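Local coordinates for protein imine reductase (Bacillus cereus, PDB 4D3D) that catalyses the NADPH-dependent, S-selective reduction of the cyclic imine 2-methylpyrroline, at residues B[192-195]-B[196-200]; B[182-185]-B[186-190]; B[203-206]-B[207-211]. All coordinates share one frame; numbering follows the deposited sequence.

Contact 1 (B[192-195]-B[196-200]). With P4C (O-acetaldehydyl-hexaethylene glycol), chain D.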
loop_
_atom_site.group_PDB
_atom_site.type_symbol
_atom_site.label_atom_id
_atom_site.label_comp_id
_atom_site.label_asym_id
_atom_site.label_seq_id
_atom_site.Cartn_x
_atom_site.Cartn_y
_atom_site.Cartn_z
ATOM N N ASP B 192 5.646 -3.813 -6.638
ATOM C CA ASP B 192 4.210 -4.037 -6.748
ATOM C C ASP B 192 3.515 -3.243 -5.559
ATOM O O ASP B 192 2.550 -2.476 -5.792
ATOM C CB ASP B 192 3.981 -5.573 -6.682
ATOM C CG ASP B 192 2.576 -6.017 -7.018
ATOM O OD1 ASP B 192 1.776 -5.228 -7.546
ATOM O OD2 ASP B 192 2.360 -7.240 -6.711
ATOM N N ILE B 193 4.032 -3.421 -4.360
ATOM C CA ILE B 193 3.507 -2.652 -3.174
ATOM C C ILE B 193 3.758 -1.134 -3.326
ATOM O O ILE B 193 2.819 -0.354 -3.187
ATOM C CB ILE B 193 4.111 -3.182 -1.898
ATOM C CG1 ILE B 193 3.647 -4.606 -1.621
ATOM C CG2 ILE B 193 3.703 -2.302 -0.750
ATOM C CD1 ILE B 193 4.317 -5.279 -0.417
ATOM N N PHE B 194 4.978 -0.737 -3.649
ATOM C CA PHE B 194 5.305 0.669 -3.775
ATOM C C PHE B 194 4.361 1.412 -4.661
ATOM O O PHE B 194 3.726 2.398 -4.274
ATOM C CB PHE B 194 6.773 0.925 -4.225
ATOM C CG PHE B 194 7.062 2.423 -4.323
ATOM C CD1 PHE B 194 7.468 3.102 -3.177
ATOM C CD2 PHE B 194 6.963 3.109 -5.523
ATOM C CE1 PHE B 194 7.742 4.468 -3.243
ATOM C CE2 PHE B 194 7.165 4.479 -5.576
ATOM C CZ PHE B 194 7.556 5.137 -4.426
ATOM N N TRP B 195 4.257 0.957 -5.916
ATOM C CA TRP B 195 3.459 1.725 -6.860
ATOM C C TRP B 195 1.933 1.684 -6.585
ATOM O O TRP B 195 1.249 2.707 -6.724
ATOM C CB TRP B 195 3.692 1.265 -8.307
ATOM C CG TRP B 195 5.093 1.480 -8.833
ATOM C CD1 TRP B 195 5.955 0.528 -9.280
ATOM C CD2 TRP B 195 5.747 2.734 -9.013
ATOM N NE1 TRP B 195 7.097 1.122 -9.767
ATOM C CE2 TRP B 195 7.032 2.459 -9.541
ATOM C CE3 TRP B 195 5.397 4.051 -8.747
ATOM C CZ2 TRP B 195 7.962 3.471 -9.823
ATOM C CZ3 TRP B 195 6.346 5.095 -9.057
ATOM C CH2 TRP B 195 7.580 4.767 -9.595
ATOM N N THR B 196 1.447 0.549 -6.141
ATOM C CA THR B 196 0.033 0.416 -5.913
ATOM C C THR B 196 -0.345 1.236 -4.679
ATOM O O THR B 196 -1.337 1.969 -4.695
ATOM C CB THR B 196 -0.370 -1.046 -5.763
ATOM O OG1 THR B 196 0.117 -1.861 -6.868
ATOM C CG2 THR B 196 -1.884 -1.196 -5.801
ATOM N N ALA B 197 0.406 1.083 -3.616
ATOM C CA ALA B 197 0.135 1.853 -2.379
ATOM C C ALA B 197 0.338 3.361 -2.591
ATOM O O ALA B 197 -0.500 4.182 -2.149
ATOM C CB ALA B 197 0.982 1.360 -1.287
ATOM N N MET B 198 1.405 3.765 -3.314
ATOM C CA MET B 198 1.557 5.207 -3.552
ATOM C C MET B 198 0.484 5.793 -4.459
ATOM O O MET B 198 -0.022 6.938 -4.230
ATOM C CB MET B 198 2.948 5.504 -4.092
ATOM C CG MET B 198 4.008 5.401 -3.042
ATOM S SD MET B 198 3.868 6.392 -1.538
ATOM C CE MET B 198 3.927 8.044 -2.238
ATOM N N LEU B 199 -0.002 5.048 -5.455
ATOM C CA LEU B 199 -1.118 5.530 -6.204
ATOM C C LEU B 199 -2.381 5.655 -5.316
ATOM O O LEU B 199 -3.230 6.517 -5.547
ATOM C CB LEU B 199 -1.525 4.673 -7.431
ATOM C CG LEU B 199 -0.622 4.849 -8.654
ATOM C CD1 LEU B 199 -1.264 4.407 -9.938
ATOM C CD2 LEU B 199 0.100 6.111 -8.755
ATOM N N SER B 200 -2.557 4.728 -4.381
ATOM C CA SER B 200 -3.735 4.842 -3.535
ATOM C C SER B 200 -3.690 6.087 -2.659
ATOM O O SER B 200 -4.730 6.685 -2.408
ATOM C CB SER B 200 -3.877 3.592 -2.624
ATOM O OG SER B 200 -3.067 3.544 -1.492
HETATM O O1 P4C D . 11.513 2.874 -4.574
HETATM C C2 P4C D . 11.713 3.519 -5.838
HETATM C C3 P4C D . 10.686 4.613 -5.922
HETATM O O4 P4C D . 10.774 5.293 -7.194
HETATM C C5 P4C D . 10.653 6.693 -7.024
HETATM C C6 P4C D . 12.011 7.243 -6.722
HETATM O O7 P4C D . 11.830 8.493 -6.086
HETATM C C8 P4C D . 12.999 8.861 -5.419
HETATM C C9 P4C D . 12.767 10.267 -4.910
HETATM O O10 P4C D . 12.597 10.142 -3.532
HETATM C C11 P4C D . 11.590 11.000 -3.037
HETATM C C12 P4C D . 11.606 10.970 -1.539
HETATM O O13 P4C D . 12.700 10.232 -1.091
HETATM C C14 P4C D . 12.718 10.126 0.310
HETATM C C15 P4C D . 12.598 8.704 0.734
HETATM O O16 P4C D . 13.465 8.538 1.871
HETATM O O HOH W 1 -0.724 -4.212 -8.078
#
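Met198 lies over one face of the Phe194 ring, one helical turn further along. Its CB starts close to the backbone, 3.2 Å from Phe194 O. CG sits beside the backbone N (chi1 -74°), which brings it over the ring, 3.9 Å from the ring centroid and only 16° off the normal: a CH-pi contact. From there the chain bends twice, and SD stands obliquely to the ring at 5.2 Å from the centroid, a Met-aromatic contact beside the main one. The second bend carries CE further from the ring, leaving CG to cover the face. The opposite face of Phe194 is taken by the bound polyether, whose C3 lies 3.5 Å from Phe194 CZ, so the phenyl is sandwiched between thioether chain and ligand. Trp195 turns one face of its indole to Phe194 CD2, while CD2 of that indole lies at the edge of the phenyl ring, in its plane. On another side of the helix, Thr196 OG1 donates to Asp192 O at 2.7 Å, a carbonyl that also accepts from Thr196 N. A water donates to both this hydroxyl and Asp192 OD1, so it bridges the two side chains. The segment belongs to helix 182-210, buried against the second subunit: Asp192 OD2 bonds to His203 and Trp195 NE1 to Ser258 of that subunit, whose helix 215-242 contributes Phe232 edge-to-face against Phe194.

Contact 2 (B[182-185]-B[186-190])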
loop_
_atom_site.group_PDB
_atom_site.type_symbol
_atom_site.label_atom_id
_atom_site.label_comp_id
_atom_site.label_asym_id
_atom_site.label_seq_id
_atom_site.Cartn_x
_atom_site.Cartn_y
_atom_site.Cartn_z
ATOM N N LEU B 182 15.759 -15.036 -7.771
ATOM C CA LEU B 182 15.362 -14.409 -6.484
ATOM C C LEU B 182 15.703 -12.954 -6.279
ATOM O O LEU B 182 14.880 -12.188 -5.735
ATOM C CB LEU B 182 15.870 -15.238 -5.268
ATOM C CG LEU B 182 15.339 -16.634 -5.138
ATOM C CD1 LEU B 182 16.102 -17.328 -4.035
ATOM C CD2 LEU B 182 13.848 -16.673 -4.786
ATOM N N ALA B 183 16.866 -12.498 -6.766
ATOM C CA ALA B 183 17.194 -11.113 -6.696
ATOM C C ALA B 183 16.160 -10.245 -7.409
ATOM O O ALA B 183 15.772 -9.171 -6.875
ATOM C CB ALA B 183 18.561 -10.849 -7.269
ATOM N N MET B 184 15.636 -10.721 -8.526
ATOM C CA MET B 184 14.595 -9.983 -9.241
ATOM C C MET B 184 13.215 -10.142 -8.548
ATOM O O MET B 184 12.386 -9.209 -8.561
ATOM C CB MET B 184 14.526 -10.410 -10.703
ATOM C CG MET B 184 15.811 -10.046 -11.534
ATOM S SD MET B 184 16.784 -8.570 -11.036
ATOM C CE MET B 184 15.415 -7.773 -11.524
ATOM N N LEU B 185 12.978 -11.304 -7.992
ATOM C CA LEU B 185 11.708 -11.594 -7.325
ATOM C C LEU B 185 11.492 -10.598 -6.198
ATOM O O LEU B 185 10.459 -9.896 -6.182
ATOM C CB LEU B 185 11.621 -12.980 -6.802
ATOM C CG LEU B 185 10.259 -13.266 -6.045
ATOM C CD1 LEU B 185 9.023 -13.312 -6.940
ATOM C CD2 LEU B 185 10.507 -14.523 -5.272
ATOM N N TYR B 186 12.434 -10.499 -5.306
ATOM C CA TYR B 186 12.297 -9.606 -4.127
ATOM C C TYR B 186 12.154 -8.114 -4.535
ATOM O O TYR B 186 11.322 -7.369 -4.038
ATOM C CB TYR B 186 13.425 -9.759 -3.161
ATOM C CG TYR B 186 13.349 -11.028 -2.278
ATOM C CD1 TYR B 186 13.862 -12.242 -2.689
ATOM C CD2 TYR B 186 12.670 -11.001 -1.042
ATOM C CE1 TYR B 186 13.768 -13.391 -1.900
ATOM C CE2 TYR B 186 12.561 -12.155 -0.260
ATOM C CZ TYR B 186 13.107 -13.323 -0.665
ATOM O OH TYR B 186 13.029 -14.448 0.161
ATOM N N TYR B 187 12.940 -7.690 -5.549
ATOM C CA TYR B 187 12.814 -6.358 -6.089
ATOM C C TYR B 187 11.415 -6.053 -6.683
ATOM O O TYR B 187 10.751 -5.053 -6.299
ATOM C CB TYR B 187 13.887 -6.196 -7.186
ATOM C CG TYR B 187 13.989 -4.728 -7.612
ATOM C CD1 TYR B 187 14.798 -3.826 -6.933
ATOM C CD2 TYR B 187 13.225 -4.282 -8.659
ATOM C CE1 TYR B 187 14.848 -2.490 -7.320
ATOM C CE2 TYR B 187 13.273 -2.967 -9.076
ATOM C CZ TYR B 187 14.033 -2.076 -8.404
ATOM O OH TYR B 187 14.044 -0.764 -8.860
ATOM N N GLN B 188 10.932 -6.912 -7.550
ATOM C CA GLN B 188 9.685 -6.655 -8.243
ATOM C C GLN B 188 8.471 -6.723 -7.312
ATOM O O GLN B 188 7.545 -5.910 -7.473
ATOM C CB GLN B 188 9.453 -7.627 -9.396
ATOM C CG GLN B 188 10.475 -7.560 -10.529
ATOM C CD GLN B 188 10.670 -6.186 -11.141
ATOM O OE1 GLN B 188 9.842 -5.311 -10.985
ATOM N NE2 GLN B 188 11.824 -5.992 -11.866
ATOM N N ILE B 189 8.473 -7.665 -6.383
ATOM C CA ILE B 189 7.268 -7.763 -5.457
ATOM C C ILE B 189 7.257 -6.527 -4.490
ATOM O O ILE B 189 6.173 -6.056 -4.131
ATOM C CB ILE B 189 7.196 -9.112 -4.711
ATOM C CG1 ILE B 189 8.328 -9.313 -3.748
ATOM C CG2 ILE B 189 7.036 -10.233 -5.739
ATOM C CD1 ILE B 189 8.213 -10.670 -3.007
ATOM N N GLN B 190 8.409 -5.979 -4.119
ATOM C CA GLN B 190 8.417 -4.731 -3.334
ATOM C C GLN B 190 7.902 -3.549 -4.186
ATOM O O GLN B 190 7.153 -2.647 -3.695
ATOM C CB GLN B 190 9.811 -4.443 -2.764
ATOM C CG GLN B 190 10.207 -5.271 -1.544
ATOM C CD GLN B 190 11.506 -4.731 -0.942
ATOM O OE1 GLN B 190 11.597 -4.355 0.258
ATOM N NE2 GLN B 190 12.453 -4.519 -1.821
#
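Leu185 and Ile189 make the closest apolar side-chain contact here, with Leu185 CD1 3.9 Å from Ile189 CG2. Ile189 places CG1 between its backbone N and carbonyl carbon (chi1 66°), which lays that branch 3.3 Å from Leu185 O and leaves CG2 to meet the leucine methyl. Tyr186 is held close as well: its ring lies edge-on to the preceding turn, CD1 3.2 Å from Leu182 O in the ring plane, while the same carbonyl accepts from Tyr186 N at 3.0 Å. Leu182 CD2 reaches the ring less closely, 4.4 Å from Tyr186 CE1. Arg176 makes a cation-pi contact with this tyrosine, and Tyr221 of the second subunit meets it edge-to-face. These residues form the opening turns of helix 182-210, the long interdomain helix that leaves the NADP-binding Rossmann domain for the C-terminal helical domain, as in other imine reductases. Strands 131-137 and 149-155 touch its first turn, and Ser154 OG bonds to Ala183 N. Towards Tyr187 the packing relaxes. Tyr187 N reaches Ala183 O at 3.5 Å, a weak bond, and the phenol, on a residue only partly exposed, leads away from the preceding turn. The side chain of Tyr187 is about 6 Å from the bound polyether, measured between nearest atoms. Between these sides, Met184 and Gln188 run alongside each other, Met184 CE 4.0 Å from Gln188 NE2; that amide nitrogen bonds to Asp113 O.

Contact 3 (B[203-206]-B[207-211])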
loop_
_atom_site.group_PDB
_atom_site.type_symbol
_atom_site.label_atom_id
_atom_site.label_comp_id
_atom_site.label_asym_id
_atom_site.label_seq_id
_atom_site.Cartn_x
_atom_site.Cartn_y
_atom_site.Cartn_z
ATOM N N HIS B 203 -4.732 8.939 -4.983
ATOM C CA HIS B 203 -6.126 8.770 -5.168
ATOM C C HIS B 203 -6.934 9.340 -3.928
ATOM O O HIS B 203 -7.882 10.153 -4.131
ATOM C CB HIS B 203 -6.457 7.317 -5.388
ATOM C CG HIS B 203 -7.876 7.098 -5.760
ATOM N ND1 HIS B 203 -8.871 6.842 -4.814
ATOM C CD2 HIS B 203 -8.516 7.178 -6.948
ATOM C CE1 HIS B 203 -10.054 6.789 -5.416
ATOM N NE2 HIS B 203 -9.854 6.939 -6.720
ATOM N N ALA B 204 -6.527 8.896 -2.764
ATOM C CA ALA B 204 -7.087 9.388 -1.474
ATOM C C ALA B 204 -6.902 10.926 -1.369
ATOM O O ALA B 204 -7.865 11.667 -0.988
ATOM C CB ALA B 204 -6.447 8.694 -0.308
ATOM N N LEU B 205 -5.719 11.424 -1.702
ATOM C CA LEU B 205 -5.460 12.872 -1.703
ATOM C C LEU B 205 -6.387 13.604 -2.675
ATOM O O LEU B 205 -6.932 14.707 -2.347
ATOM C CB LEU B 205 -4.000 13.166 -1.966
ATOM C CG LEU B 205 -3.625 14.638 -2.030
ATOM C CD1 LEU B 205 -3.928 15.321 -0.687
ATOM C CD2 LEU B 205 -2.167 14.710 -2.376
ATOM N N ALA B 206 -6.663 13.054 -3.872
ATOM C CA ALA B 206 -7.570 13.714 -4.768
ATOM C C ALA B 206 -8.995 13.894 -4.191
ATOM O O ALA B 206 -9.704 14.922 -4.423
ATOM C CB ALA B 206 -7.668 12.957 -6.075
ATOM N N ILE B 207 -9.476 12.833 -3.490
ATOM C CA ILE B 207 -10.764 12.886 -2.759
ATOM C C ILE B 207 -10.681 13.996 -1.712
ATOM O O ILE B 207 -11.661 14.778 -1.617
ATOM C CB ILE B 207 -11.110 11.537 -2.131
ATOM C CG1 ILE B 207 -11.315 10.471 -3.194
ATOM C CG2 ILE B 207 -12.418 11.646 -1.277
ATOM C CD1 ILE B 207 -11.463 9.064 -2.644
ATOM N N ALA B 208 -9.618 14.063 -0.955
ATOM C CA ALA B 208 -9.476 15.030 0.154
ATOM C C ALA B 208 -9.503 16.451 -0.466
ATOM O O ALA B 208 -10.214 17.311 -0.025
ATOM C CB ALA B 208 -8.187 14.839 0.820
ATOM N N ASN B 209 -8.736 16.630 -1.521
ATOM C CA ASN B 209 -8.758 17.934 -2.254
ATOM C C ASN B 209 -10.161 18.321 -2.714
ATOM O O ASN B 209 -10.538 19.500 -2.590
ATOM C CB ASN B 209 -7.783 17.969 -3.478
ATOM C CG ASN B 209 -6.295 17.859 -3.160
ATOM O OD1 ASN B 209 -5.509 17.610 -4.112
ATOM N ND2 ASN B 209 -5.860 18.013 -1.947
ATOM N N ALA B 210 -10.939 17.404 -3.248
ATOM C CA ALA B 210 -12.278 17.719 -3.720
ATOM C C ALA B 210 -13.195 18.195 -2.558
ATOM O O ALA B 210 -14.164 18.876 -2.811
ATOM C CB ALA B 210 -12.870 16.570 -4.448
ATOM N N ASN B 211 -12.840 17.862 -1.332
ATOM C CA ASN B 211 -13.590 18.229 -0.109
ATOM C C ASN B 211 -12.933 19.337 0.672
ATOM O O ASN B 211 -13.231 19.572 1.882
ATOM C CB ASN B 211 -13.764 16.987 0.724
ATOM C CG ASN B 211 -14.847 16.085 0.182
ATOM O OD1 ASN B 211 -16.039 16.202 0.583
ATOM N ND2 ASN B 211 -14.489 15.162 -0.683
#
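The imidazole of His203 and the end of Ile207 cross one turn apart, with Ile207 CD1 3.9 Å from His203 CE1 and oblique to the ring, neither squarely over a face nor at an edge. CG of His203 is anti to the backbone N (chi1 -173°), which swings the ring along the helix to meet that methyl. Phe303 of the second subunit meets the imidazole edge-to-face. Both ring nitrogens are engaged, ND1 with Asp192 of the second subunit and NE2 with Asp272 O of its own chain. The other flat groups are amides. That of Asn209 lies against Leu205, its ND2 3.5 Å from Leu205 CD1, and its carbon CG comes 3.3 Å from Leu205 O. Its ND2 bonds to Ile213 O just beyond the helix, and its OD1 to Lys304 of the second subunit. The amide of Asn211 turns back on the last turn, where ND2 donates to Ile207 O at 3.0 Å in a nearly straight bond (174°), with the acceptor in the amide plane. Asn211 N meanwhile bonds to Ala208 O, also at 3.0 Å, and only weakly to Ile207 O. This is the C-terminal end of helix 182-210, where carbonyls begin to lose their i+4 partners and a side-chain amide takes up one of them. Regular backbone bonds hold the turns before it, among them Asn209 N to Leu205 O at 2.8 Å. Phe218 of helix 215-242 packs on Ala204, Ile271 on Ala206 and Ile213 on Ala208. A carboxylate at one ring nitrogen and a carbonyl at the other both call for N-H groups, so His203 is probably doubly protonated and positively charged within this buried interface.

From the N terminus, contact 2 comes first, then contact 1, then contact 3, all on helix 182-210. None encloses a loop beyond a helical turn, and none nests in or crosses another. Centre-to-centre spacings of 15 and 17 Å add up to the 32 Å between contacts 2 and 3, as expected of a straight rod. It starts against the Rossmann domain strands and ends among helices 215-242 and 252-268. Pairings with the second subunit join Leu185 to Asn211, Ile189 to Ile207, Asp192 to His203 and Thr196 to Ser200, consistent with two such helices running antiparallel, contact 2 facing contact 3 of the mate.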